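Local coordinates for protein xyloglucanase (Paenibacillus pabuli, PDB 2JEP) that hydrolyses xyloglucan of the plant cell wall as an endo-acting family 5 glycoside hydrolase built on a TIM barrel, at residues A[42-47]-A[388-393]; A[265-270]-A[298-303]; A[270-275]-A[341-346]; A[326-329]-A[335-338]. All coordinates share one frame; numbering follows the deposited sequence.

Contact 1 of 4, residues A[42-47]-A[388-393]; sequences MGAGWN and NAIMQG
No flat group lies in the interface where Ala44 meets Ile390 and Met391, which is apolar throughout; the aromatic rings stand around it. Phe83 touches the side chains of both Ala44 and Met391, and also meets the Trp46 ring with the two planes at about 50°. Phe374 comes to the same indole more steeply, and its NE1 hydrogen-bonds OD2 of Asp362.

In this (beta/alpha)8, or TIM, barrel the approach to the first strand, 45-48, packs against the last helix, 384-393, beside the seam where first and eighth strands pair, although some 340 residues separate the two segments in sequence. Gly43, with a positive phi of 57°, takes the chain out of helix 35-42, and the chain soon enters the barrel wall. Ala44, which follows, directs its methyl group at the helix, and its backbone bonds to that of Lys84 at the same time. Neighbouring Gly45 bonds to the backbones of Pro358 and Tyr360, which joins the first strand to the eighth.

The helix answers with two side chains from adjacent positions. Ile390 turns its CG2 branch anti to the backbone N and forward to Ala44, while its body also rests on Tyr360 of the last strand and on Ala344 and Thr348 of helix 336-353. The share of Met391 is less certain, because its side chain is modelled in two conformations; in one of them CE ends 4.3 Å from Ala44 CB. The closest approach is between methyl groups, with Ile390 CG2 3.9 Å from Ala44 CB.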
loop_
_atom_site.group_PDB
_atom_site.type_symbol
_atom_site.label_atom_id
_atom_site.label_comp_id
_atom_site.label_asym_id
_atom_site.label_seq_id
_atom_site.Cartn_x
_atom_site.Cartn_y
_atom_site.Cartn_z
ATOM N N MET A 42 -0.897 7.736 -12.653
ATOM C CA MET A 42 -0.274 6.719 -11.794
ATOM C C MET A 42 -0.220 5.330 -12.441
ATOM O O MET A 42 0.564 4.481 -12.019
ATOM C CB MET A 42 -1.009 6.646 -10.448
ATOM C CG MET A 42 -0.683 7.860 -9.570
ATOM S SD MET A 42 -1.504 7.809 -7.968
ATOM C CE MET A 42 -0.517 6.560 -7.115
ATOM N N GLY A 43 -1.091 5.063 -13.418
ATOM C CA GLY A 43 -1.051 3.807 -14.137
ATOM C C GLY A 43 -1.163 2.620 -13.204
ATOM O O GLY A 43 -1.995 2.601 -12.289
ATOM N N ALA A 44 -0.355 1.594 -13.484
ATOM C CA ALA A 44 -0.239 0.415 -12.635
ATOM C C ALA A 44 0.946 0.636 -11.716
ATOM O O ALA A 44 2.011 1.110 -12.133
ATOM C CB ALA A 44 -0.040 -0.848 -13.461
ATOM N N GLY A 45 0.762 0.309 -10.455
ATOM C CA GLY A 45 1.832 0.419 -9.485
ATOM C C GLY A 45 2.460 -0.893 -9.075
ATOM O O GLY A 45 1.928 -1.965 -9.330
ATOM N N TRP A 46 3.610 -0.772 -8.425
ATOM C CA TRP A 46 4.380 -1.918 -7.978
ATOM C C TRP A 46 4.960 -1.604 -6.608
ATOM O O TRP A 46 5.527 -0.535 -6.395
ATOM C CB TRP A 46 5.456 -2.216 -9.001
ATOM C CG TRP A 46 6.360 -3.384 -8.748
ATOM C CD1 TRP A 46 6.185 -4.652 -9.177
ATOM C CD2 TRP A 46 7.627 -3.357 -8.058
ATOM N NE1 TRP A 46 7.281 -5.438 -8.802
ATOM C CE2 TRP A 46 8.176 -4.650 -8.124
ATOM C CE3 TRP A 46 8.363 -2.347 -7.420
ATOM C CZ2 TRP A 46 9.424 -4.959 -7.576
ATOM C CZ3 TRP A 46 9.595 -2.657 -6.882
ATOM C CH2 TRP A 46 10.108 -3.951 -6.957
ATOM N N ASN A 47 4.820 -2.538 -5.664
ATOM C CA ASN A 47 5.389 -2.387 -4.333
ATOM C C ASN A 47 6.802 -2.918 -4.271
ATOM O O ASN A 47 7.072 -4.054 -4.682
ATOM C CB ASN A 47 4.612 -3.218 -3.308
ATOM C CG ASN A 47 3.353 -2.568 -2.807
ATOM O OD1 ASN A 47 3.386 -1.810 -1.815
ATOM N ND2 ASN A 47 2.229 -2.884 -3.457
ATOM N N ASN A 388 2.555 -9.110 -18.159
ATOM C CA ASN A 388 1.750 -8.843 -19.355
ATOM C C ASN A 388 0.259 -8.778 -19.018
ATOM O O ASN A 388 -0.488 -7.988 -19.591
ATOM C CB ASN A 388 1.965 -9.919 -20.432
ATOM C CG ASN A 388 3.313 -9.841 -21.101
ATOM O OD1 ASN A 388 4.016 -8.856 -20.985
ATOM N ND2 ASN A 388 3.670 -10.898 -21.820
ATOM N N ALA A 389 -0.191 -9.660 -18.121
ATOM C CA ALA A 389 -1.592 -9.686 -17.691
ATOM C C ALA A 389 -1.994 -8.359 -17.032
ATOM O O ALA A 389 -3.048 -7.801 -17.323
ATOM C CB ALA A 389 -1.809 -10.867 -16.750
ATOM N N ILE A 390 -1.128 -7.821 -16.176
ATOM C CA ILE A 390 -1.384 -6.532 -15.553
ATOM C C ILE A 390 -1.489 -5.457 -16.638
ATOM O O ILE A 390 -2.375 -4.596 -16.618
ATOM C CB ILE A 390 -0.275 -6.178 -14.514
ATOM C CG1 ILE A 390 -0.369 -7.133 -13.315
ATOM C CG2 ILE A 390 -0.361 -4.705 -14.063
ATOM C CD1 ILE A 390 0.834 -7.065 -12.360
ATOM N N MET A 391 -0.523 -5.431 -17.551
ATOM C CA MET A 391 -0.530 -4.388 -18.554
ATOM C C MET A 391 -1.725 -4.509 -19.506
ATOM O O MET A 391 -2.294 -3.498 -19.905
ATOM C CB MET A 391 0.809 -4.327 -19.277
ATOM C CG MET A 391 1.975 -4.045 -18.316
ATOM S SD MET A 391 1.851 -2.454 -17.450
ATOM C CE MET A 391 2.899 -2.761 -16.021
ATOM N N GLN A 392 -2.139 -5.728 -19.815
ATOM C CA GLN A 392 -3.374 -5.921 -20.587
ATOM C C GLN A 392 -4.573 -5.367 -19.823
ATOM O O GLN A 392 -5.482 -4.773 -20.402
ATOM C CB GLN A 392 -3.624 -7.398 -20.891
ATOM C CG GLN A 392 -2.648 -7.982 -21.889
ATOM C CD GLN A 392 -2.637 -9.490 -21.881
ATOM O OE1 GLN A 392 -3.539 -10.127 -21.310
ATOM N NE2 GLN A 392 -1.608 -10.087 -22.495
ATOM N N GLY A 393 -4.581 -5.579 -18.512
ATOM C CA GLY A 393 -5.663 -5.077 -17.681
ATOM C C GLY A 393 -5.752 -3.557 -17.617
ATOM O O GLY A 393 -6.803 -3.007 -17.262
#

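Contact 2 of 4, residues A[265-270]-A[298-303]; sequences YYSPWD and EDYLES
Ser267 and Leu301 bring the two backbones closest, their CA atoms 8.1 Å apart, where a turn with a cis peptide bond before Pro268 runs past the first turn of helix 298-313. The phenol of Tyr265 spans the gap. Its OH arrives at the edge of the Tyr300 ring, near the ring plane, 3.3 Å from CD2, and the same OH lies 3.5 Å from Leu301 CA. Leu301 presses its CD1 branch against the Tyr265 ring, 3.8 Å from CE2.

Segment 265-270 leads from the C-terminal end of barrel strand 259-265 to short helix 269-272, with Pro268 at the N-cap, and helix 298-313 is the one that follows this strand in the TIM barrel. On the barrel side, Tyr266 OH bonds Glu323 OE1 at the end of strand 319-324, the end of the barrel where family 5 enzymes have their active site.

Tyr300 has CG anti to its backbone N (chi1 -178°), which carries the ring out to Ser267: CB of Ser267 is 3.8 Å from Tyr300 CE2. One water then joins the polar ends, 2.7 Å from Ser267 OG and 2.9 Å from Tyr300 OH.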
loop_
_atom_site.group_PDB
_atom_site.type_symbol
_atom_site.label_atom_id
_atom_site.label_comp_id
_atom_site.label_asym_id
_atom_site.label_seq_id
_atom_site.Cartn_x
_atom_site.Cartn_y
_atom_site.Cartn_z
ATOM N N TYR A 265 -6.251 -5.820 -1.373
ATOM C CA TYR A 265 -7.134 -6.853 -1.901
ATOM C C TYR A 265 -6.386 -8.147 -2.173
ATOM O O TYR A 265 -5.523 -8.199 -3.050
ATOM C CB TYR A 265 -7.797 -6.375 -3.186
ATOM C CG TYR A 265 -8.972 -7.219 -3.616
ATOM C CD1 TYR A 265 -10.199 -7.069 -3.001
ATOM C CD2 TYR A 265 -8.849 -8.214 -4.589
ATOM C CE1 TYR A 265 -11.279 -7.857 -3.383
ATOM C CE2 TYR A 265 -9.924 -8.990 -4.960
ATOM C CZ TYR A 265 -11.129 -8.802 -4.355
ATOM O OH TYR A 265 -12.233 -9.564 -4.705
ATOM N N TYR A 266 -6.746 -9.186 -1.426
ATOM C CA TYR A 266 -6.170 -10.509 -1.575
ATOM C C TYR A 266 -7.279 -11.570 -1.475
ATOM O O TYR A 266 -7.032 -12.677 -0.988
ATOM C CB TYR A 266 -5.129 -10.759 -0.496
ATOM C CG TYR A 266 -3.884 -9.875 -0.512
ATOM C CD1 TYR A 266 -2.812 -10.183 -1.313
ATOM C CD2 TYR A 266 -3.776 -8.784 0.317
ATOM C CE1 TYR A 266 -1.648 -9.449 -1.257
ATOM C CE2 TYR A 266 -2.623 -8.034 0.375
ATOM C CZ TYR A 266 -1.567 -8.352 -0.431
ATOM O OH TYR A 266 -0.366 -7.682 -0.363
ATOM N N SER A 267 -8.479 -11.232 -1.933
ATOM C CA SER A 267 -9.596 -12.165 -1.830
ATOM C C SER A 267 -9.788 -12.945 -3.110
ATOM O O SER A 267 -9.626 -12.401 -4.187
ATOM C CB SER A 267 -10.889 -11.422 -1.527
ATOM O OG SER A 267 -10.838 -10.772 -0.259
ATOM N N PRO A 268 -10.164 -14.225 -3.005
ATOM C CA PRO A 268 -10.302 -15.018 -1.804
ATOM C C PRO A 268 -8.958 -15.499 -1.307
ATOM O O PRO A 268 -8.124 -15.958 -2.086
ATOM C CB PRO A 268 -11.174 -16.202 -2.259
ATOM C CG PRO A 268 -10.790 -16.376 -3.702
ATOM C CD PRO A 268 -10.431 -15.018 -4.228
ATOM N N TRP A 269 -8.751 -15.390 0.002
ATOM C CA TRP A 269 -7.442 -15.673 0.590
ATOM C C TRP A 269 -6.985 -17.091 0.335
ATOM O O TRP A 269 -5.796 -17.344 0.161
ATOM C CB TRP A 269 -7.498 -15.437 2.094
ATOM C CG TRP A 269 -6.180 -15.582 2.792
ATOM C CD1 TRP A 269 -5.821 -16.573 3.660
ATOM C CD2 TRP A 269 -5.047 -14.717 2.667
ATOM N NE1 TRP A 269 -4.526 -16.378 4.084
ATOM C CE2 TRP A 269 -4.027 -15.254 3.481
ATOM C CE3 TRP A 269 -4.775 -13.560 1.911
ATOM C CZ2 TRP A 269 -2.784 -14.638 3.623
ATOM C CZ3 TRP A 269 -3.523 -12.953 2.053
ATOM C CH2 TRP A 269 -2.553 -13.498 2.918
ATOM N N ASP A 270 -7.912 -18.042 0.313
ATOM C CA ASP A 270 -7.538 -19.417 0.107
ATOM C C ASP A 270 -6.753 -19.615 -1.193
ATOM O O ASP A 270 -5.811 -20.408 -1.223
ATOM C CB ASP A 270 -8.719 -20.391 0.297
ATOM C CG ASP A 270 -9.916 -20.183 -0.644
ATOM O OD1 ASP A 270 -9.934 -19.269 -1.480
ATOM O OD2 ASP A 270 -10.888 -20.983 -0.458
ATOM N N GLU A 298 -15.217 -13.500 -10.065
ATOM C CA GLU A 298 -15.326 -12.236 -10.798
ATOM C C GLU A 298 -16.471 -11.370 -10.285
ATOM O O GLU A 298 -16.360 -10.133 -10.271
ATOM C CB GLU A 298 -15.550 -12.526 -12.288
ATOM C CG GLU A 298 -14.359 -13.149 -13.033
ATOM C CD GLU A 298 -14.331 -14.674 -13.056
ATOM O OE1 GLU A 298 -14.886 -15.337 -12.150
ATOM O OE2 GLU A 298 -13.729 -15.193 -14.031
ATOM N N ASP A 299 -17.577 -12.006 -9.911
ATOM C CA ASP A 299 -18.728 -11.271 -9.388
ATOM C C ASP A 299 -18.433 -10.559 -8.076
ATOM O O ASP A 299 -18.882 -9.421 -7.854
ATOM C CB ASP A 299 -19.984 -12.160 -9.279
ATOM C CG ASP A 299 -19.749 -13.525 -8.564
ATOM O OD1 ASP A 299 -18.601 -13.882 -8.180
ATOM O OD2 ASP A 299 -20.769 -14.261 -8.353
ATOM N N TYR A 300 -17.676 -11.225 -7.227
ATOM C CA TYR A 300 -17.266 -10.645 -5.946
ATOM C C TYR A 300 -16.309 -9.486 -6.135
ATOM O O TYR A 300 -16.454 -8.424 -5.529
ATOM C CB TYR A 300 -16.661 -11.736 -5.071
ATOM C CG TYR A 300 -16.262 -11.252 -3.710
ATOM C CD1 TYR A 300 -17.203 -11.078 -2.731
ATOM C CD2 TYR A 300 -14.951 -10.990 -3.403
ATOM C CE1 TYR A 300 -16.844 -10.637 -1.471
ATOM C CE2 TYR A 300 -14.575 -10.530 -2.145
ATOM C CZ TYR A 300 -15.518 -10.379 -1.181
ATOM O OH TYR A 300 -15.134 -9.919 0.060
ATOM N N LEU A 301 -15.338 -9.665 -7.022
ATOM C CA LEU A 301 -14.401 -8.608 -7.338
ATOM C C LEU A 301 -15.151 -7.365 -7.842
ATOM O O LEU A 301 -14.860 -6.237 -7.421
ATOM C CB LEU A 301 -13.402 -9.116 -8.375
ATOM C CG LEU A 301 -12.457 -8.110 -9.011
ATOM C CD1 LEU A 301 -11.588 -7.389 -7.966
ATOM C CD2 LEU A 301 -11.596 -8.806 -10.039
ATOM N N GLU A 302 -16.104 -7.580 -8.738
ATOM C CA GLU A 302 -16.950 -6.480 -9.221
ATOM C C GLU A 302 -17.665 -5.730 -8.096
ATOM O O GLU A 302 -17.612 -4.491 -8.040
ATOM C CB GLU A 302 -17.943 -7.038 -10.252
ATOM C CG GLU A 302 -19.117 -6.122 -10.600
ATOM C CD GLU A 302 -18.749 -4.825 -11.282
ATOM O OE1 GLU A 302 -17.722 -4.767 -12.013
ATOM O OE2 GLU A 302 -19.504 -3.829 -11.089
ATOM N N SER A 303 -18.346 -6.458 -7.220
ATOM C CA SER A 303 -19.091 -5.853 -6.106
ATOM C C SER A 303 -18.163 -5.070 -5.182
ATOM O O SER A 303 -18.467 -3.961 -4.740
ATOM C CB SER A 303 -19.793 -6.948 -5.288
ATOM O OG SER A 303 -20.530 -6.395 -4.200
HETATM O O HOH W 1 -12.934 -11.157 1.391
#

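Contact 3 of 4, residues A[270-275]-A[341-346]; sequences DFAGEE and AAYAKA
Aromatic contact comes first: Phe271 drives one corner of its ring into a face of Tyr343 in a T-shaped (edge-to-face) pair, with centroids 5.4 Å apart and planes at 70°. The leading atom is CE2 of Phe271, which sits 3.7 Å from Tyr343 CG. It stands over the root of the ring, not its middle, and is also 3.8 Å from Tyr343 CB. Both rings extend from their helices with CG opposite the backbone N (chi1 171° in Phe271, -176° in Tyr343), which sends them toward each other. The two side chains run past each other in opposite directions, which fits the offset. Trp282 extends the cluster, meeting Tyr343 edge-to-face and lying at a shallower angle to the plane of Phe271.

Packing of a methyl on the ring is slighter. The methyl of Ala272 approaches the far end of the tyrosine obliquely, with CB 4.3 Å from Tyr343 CZ. Between them, Phe271 and Ala272 therefore touch Tyr343 at both ends, near its root and near its hydroxyl.

The contact joins a beta-alpha connection of the TIM barrel to its outer helical layer. Short helix 269-272, in the connection that follows strand 259-265, rests on helix 336-353, the outer helix that connects the barrel's last two strands, 319-324 and 357-362. On another side of the latter helix Ala344 packs on Ile386 of helix 384-393, so Tyr343 and Ala344 serve different neighbours from consecutive positions.

One polar bond fixes the ring. Tyr343 OH hydrogen-bonds the backbone O of Ser267, which gives a buried hydroxyl a partner and restrains the ring that Phe271 leans on.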
loop_
_atom_site.group_PDB
_atom_site.type_symbol
_atom_site.label_atom_id
_atom_site.label_comp_id
_atom_site.label_asym_id
_atom_site.label_seq_id
_atom_site.Cartn_x
_atom_site.Cartn_y
_atom_site.Cartn_z
ATOM N N ASP A 270 -7.912 -18.042 0.313
ATOM C CA ASP A 270 -7.538 -19.417 0.107
ATOM C C ASP A 270 -6.753 -19.615 -1.193
ATOM O O ASP A 270 -5.811 -20.408 -1.223
ATOM C CB ASP A 270 -8.719 -20.391 0.297
ATOM C CG ASP A 270 -9.916 -20.183 -0.644
ATOM O OD1 ASP A 270 -9.934 -19.269 -1.480
ATOM O OD2 ASP A 270 -10.888 -20.983 -0.458
ATOM N N PHE A 271 -7.113 -18.857 -2.226
ATOM C CA PHE A 271 -6.334 -18.814 -3.457
ATOM C C PHE A 271 -5.097 -17.946 -3.360
ATOM O O PHE A 271 -3.998 -18.368 -3.720
ATOM C CB PHE A 271 -7.217 -18.302 -4.618
ATOM C CG PHE A 271 -6.457 -18.012 -5.881
ATOM C CD1 PHE A 271 -5.878 -19.034 -6.610
ATOM C CD2 PHE A 271 -6.253 -16.707 -6.295
ATOM C CE1 PHE A 271 -5.124 -18.763 -7.760
ATOM C CE2 PHE A 271 -5.491 -16.420 -7.421
ATOM C CZ PHE A 271 -4.915 -17.459 -8.160
ATOM N N ALA A 272 -5.299 -16.703 -2.915
ATOM C CA ALA A 272 -4.291 -15.670 -3.107
ATOM C C ALA A 272 -3.160 -15.697 -2.099
ATOM O O ALA A 272 -2.026 -15.318 -2.444
ATOM C CB ALA A 272 -4.937 -14.289 -3.108
ATOM N N GLY A 273 -3.460 -16.075 -0.859
ATOM C CA GLY A 273 -2.462 -15.948 0.189
ATOM C C GLY A 273 -2.235 -17.140 1.099
ATOM O O GLY A 273 -1.199 -17.210 1.780
ATOM N N GLU A 274 -3.182 -18.073 1.164
ATOM C CA GLU A 274 -3.029 -19.211 2.074
ATOM C C GLU A 274 -1.929 -20.155 1.563
ATOM O O GLU A 274 -1.962 -20.588 0.411
ATOM C CB GLU A 274 -4.357 -19.958 2.195
ATOM C CG GLU A 274 -4.335 -21.088 3.185
ATOM C CD GLU A 274 -5.654 -21.811 3.373
ATOM O OE1 GLU A 274 -6.614 -21.435 2.708
ATOM O OE2 GLU A 274 -5.699 -22.788 4.157
ATOM N N GLU A 275 -0.958 -20.447 2.430
ATOM C CA GLU A 275 0.278 -21.126 2.039
ATOM C C GLU A 275 0.128 -22.653 2.048
ATOM O O GLU A 275 0.774 -23.373 2.816
ATOM C CB GLU A 275 1.439 -20.638 2.919
ATOM C CG GLU A 275 1.827 -19.182 2.664
ATOM C CD GLU A 275 3.076 -18.750 3.409
ATOM O OE1 GLU A 275 3.344 -19.328 4.477
ATOM O OE2 GLU A 275 3.808 -17.855 2.898
ATOM N N ALA A 341 -1.901 -15.020 -13.352
ATOM C CA ALA A 341 -2.059 -14.056 -14.414
ATOM C C ALA A 341 -3.513 -13.624 -14.536
ATOM O O ALA A 341 -3.796 -12.428 -14.618
ATOM C CB ALA A 341 -1.534 -14.622 -15.737
ATOM N N ALA A 342 -4.445 -14.582 -14.595
ATOM C CA ALA A 342 -5.871 -14.232 -14.754
ATOM C C ALA A 342 -6.346 -13.335 -13.626
ATOM O O ALA A 342 -7.089 -12.372 -13.858
ATOM C CB ALA A 342 -6.730 -15.495 -14.858
ATOM N N TYR A 343 -5.942 -13.656 -12.401
ATOM C CA TYR A 343 -6.323 -12.862 -11.221
ATOM C C TYR A 343 -5.728 -11.467 -11.316
ATOM O O TYR A 343 -6.418 -10.478 -11.104
ATOM C CB TYR A 343 -5.805 -13.555 -9.972
ATOM C CG TYR A 343 -6.170 -12.954 -8.647
ATOM C CD1 TYR A 343 -7.449 -12.988 -8.187
ATOM C CD2 TYR A 343 -5.227 -12.370 -7.853
ATOM C CE1 TYR A 343 -7.796 -12.504 -6.966
ATOM C CE2 TYR A 343 -5.554 -11.843 -6.618
ATOM C CZ TYR A 343 -6.844 -11.916 -6.163
ATOM O OH TYR A 343 -7.131 -11.396 -4.919
ATOM N N ALA A 344 -4.446 -11.367 -11.659
ATOM C CA ALA A 344 -3.821 -10.060 -11.726
ATOM C C ALA A 344 -4.473 -9.205 -12.799
ATOM O O ALA A 344 -4.697 -8.005 -12.604
ATOM C CB ALA A 344 -2.305 -10.169 -11.996
ATOM N N LYS A 345 -4.765 -9.786 -13.964
ATOM C CA LYS A 345 -5.440 -9.044 -15.021
ATOM C C LYS A 345 -6.814 -8.586 -14.575
ATOM O O LYS A 345 -7.209 -7.444 -14.841
ATOM C CB LYS A 345 -5.555 -9.899 -16.291
ATOM C CG LYS A 345 -6.214 -9.174 -17.439
ATOM C CD LYS A 345 -6.047 -9.936 -18.737
ATOM C CE LYS A 345 -6.735 -9.205 -19.883
ATOM N NZ LYS A 345 -6.406 -9.865 -21.168
ATOM N N ALA A 346 -7.565 -9.482 -13.933
ATOM C CA ALA A 346 -8.919 -9.155 -13.522
ATOM C C ALA A 346 -8.916 -8.020 -12.492
ATOM O O ALA A 346 -9.722 -7.077 -12.588
ATOM C CB ALA A 346 -9.619 -10.391 -12.994
#

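Contact 4 of 4, residues A[326-329]-A[335-338]; sequences SIDK and SNNV
Asn336 receives the backbone N-H of Lys329 on its side chain, with OD1 2.8 Å from Lys329 N and a fairly straight N-H...O angle of 159°. The donor comes from above the amide, 61° out of the carbonyl plane. On the same face of the amide the lysine CB stands over CG, 3.6 Å from Asn336 CG. A chi1 of 174° extends the asparagine side chain toward Lys329.

Two waters widen the junction. One donates to Ile327 O (2.8 Å) and accepts from Asn336 ND2 (3.0 Å), so both ends of the asparagine amide are tied to segment 326-329. The other donates to Asp328 OD2 at 2.8 Å and accepts from Asn337 ND2 at 2.9 Å.

A second shell holds these groups in place. ND2 of Asn336 also donates to Thr280 O, which helps to fix the amide's rotation, while Asp328 OD1 bonds Thr330 OG1. Lys329 stretches the other way and gives its NZ to the backbone oxygens of Asp270, Glu274, Asn276 and Ile279, a cluster expected to stabilise the ammonium charge. The contact ties together the two ends of a beta-alpha loop of the TIM barrel, from strand 319-324 to helix 336-353.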
loop_
_atom_site.group_PDB
_atom_site.type_symbol
_atom_site.label_atom_id
_atom_site.label_comp_id
_atom_site.label_asym_id
_atom_site.label_seq_id
_atom_site.Cartn_x
_atom_site.Cartn_y
_atom_site.Cartn_z
ATOM N N SER A 326 -1.224 -12.710 -5.838
ATOM C CA SER A 326 -1.415 -14.094 -5.443
ATOM C C SER A 326 -0.090 -14.835 -5.363
ATOM O O SER A 326 0.821 -14.597 -6.174
ATOM C CB SER A 326 -2.409 -14.798 -6.363
ATOM O OG SER A 326 -1.981 -14.801 -7.708
ATOM N N ILE A 327 0.008 -15.719 -4.382
ATOM C CA ILE A 327 1.259 -16.416 -4.144
ATOM C C ILE A 327 1.496 -17.581 -5.106
ATOM O O ILE A 327 0.556 -18.236 -5.590
ATOM C CB ILE A 327 1.369 -16.929 -2.688
ATOM C CG1 ILE A 327 0.295 -17.986 -2.329
ATOM C CG2 ILE A 327 1.374 -15.740 -1.738
ATOM C CD1 ILE A 327 0.497 -18.603 -1.002
ATOM N N ASP A 328 2.778 -17.877 -5.331
ATOM C CA ASP A 328 3.198 -18.914 -6.272
ATOM C C ASP A 328 2.920 -20.299 -5.726
ATOM O O ASP A 328 3.564 -20.742 -4.774
ATOM C CB ASP A 328 4.680 -18.729 -6.570
ATOM C CG ASP A 328 5.231 -19.674 -7.630
ATOM O OD1 ASP A 328 4.616 -20.732 -7.867
ATOM O OD2 ASP A 328 6.306 -19.318 -8.185
ATOM N N LYS A 329 1.952 -20.972 -6.355
ATOM C CA LYS A 329 1.547 -22.340 -5.982
ATOM C C LYS A 329 1.877 -23.337 -7.087
ATOM O O LYS A 329 1.269 -24.405 -7.140
ATOM C CB LYS A 329 0.059 -22.393 -5.579
ATOM C CG LYS A 329 -0.240 -21.582 -4.346
ATOM C CD LYS A 329 -1.661 -21.753 -3.887
ATOM C CE LYS A 329 -1.990 -20.886 -2.703
ATOM N NZ LYS A 329 -3.275 -21.320 -2.041
ATOM N N SER A 335 -0.314 -25.704 -13.253
ATOM C CA SER A 335 -1.032 -24.663 -13.995
ATOM C C SER A 335 -1.256 -23.358 -13.229
ATOM O O SER A 335 -1.873 -22.452 -13.747
ATOM C CB SER A 335 -2.360 -25.177 -14.503
ATOM O OG SER A 335 -3.331 -25.376 -13.483
ATOM N N ASN A 336 -0.731 -23.246 -12.012
ATOM C CA ASN A 336 -1.080 -22.111 -11.167
ATOM C C ASN A 336 -0.812 -20.761 -11.785
ATOM O O ASN A 336 -1.570 -19.820 -11.553
ATOM C CB ASN A 336 -0.399 -22.257 -9.811
ATOM C CG ASN A 336 -0.575 -21.046 -8.908
ATOM O OD1 ASN A 336 0.408 -20.340 -8.630
ATOM N ND2 ASN A 336 -1.796 -20.822 -8.400
ATOM N N ASN A 337 0.266 -20.613 -12.553
ATOM C CA ASN A 337 0.568 -19.284 -13.090
ATOM C C ASN A 337 -0.478 -18.792 -14.088
ATOM O O ASN A 337 -0.636 -17.586 -14.257
ATOM C CB ASN A 337 1.975 -19.214 -13.679
ATOM C CG ASN A 337 3.041 -18.985 -12.638
ATOM O OD1 ASN A 337 2.791 -18.354 -11.622
ATOM N ND2 ASN A 337 4.232 -19.527 -12.864
ATOM N N VAL A 338 -1.205 -19.703 -14.730
ATOM C CA VAL A 338 -2.317 -19.278 -15.562
ATOM C C VAL A 338 -3.286 -18.450 -14.735
ATOM O O VAL A 338 -3.782 -17.409 -15.183
ATOM C CB VAL A 338 -3.080 -20.518 -16.159
ATOM C CG1 VAL A 338 -4.331 -20.105 -16.915
ATOM C CG2 VAL A 338 -2.127 -21.345 -17.069
HETATM O O HOH W 2 -2.117 -18.925 -6.111
HETATM O O HOH W 3 6.404 -19.459 -10.967
#

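How the contacts relate
Contacts 2, 3 and 4 form one continuous patch where the connections after strands 259-265 and 319-324 meet the outer helices: the centres of contacts 2 and 3 lie 9 Å apart, those of 3 and 4 only 7 Å. The backbone bond from Ile327 N to Ala272 O, 2.8 Å, ties contact 3 to contact 4. Contact 1 encloses all three along the chain and reaches the patch through helix 336-353, where Lys345 NZ probably hydrogen-bonds Gln392 OE1. These connections leave the C-terminal ends of the strands, where family 5 enzymes have their active site, whereas contact 1 lies at the entry to the first strand. A calcium ion lies about 9 Å from the Ile327 side chain.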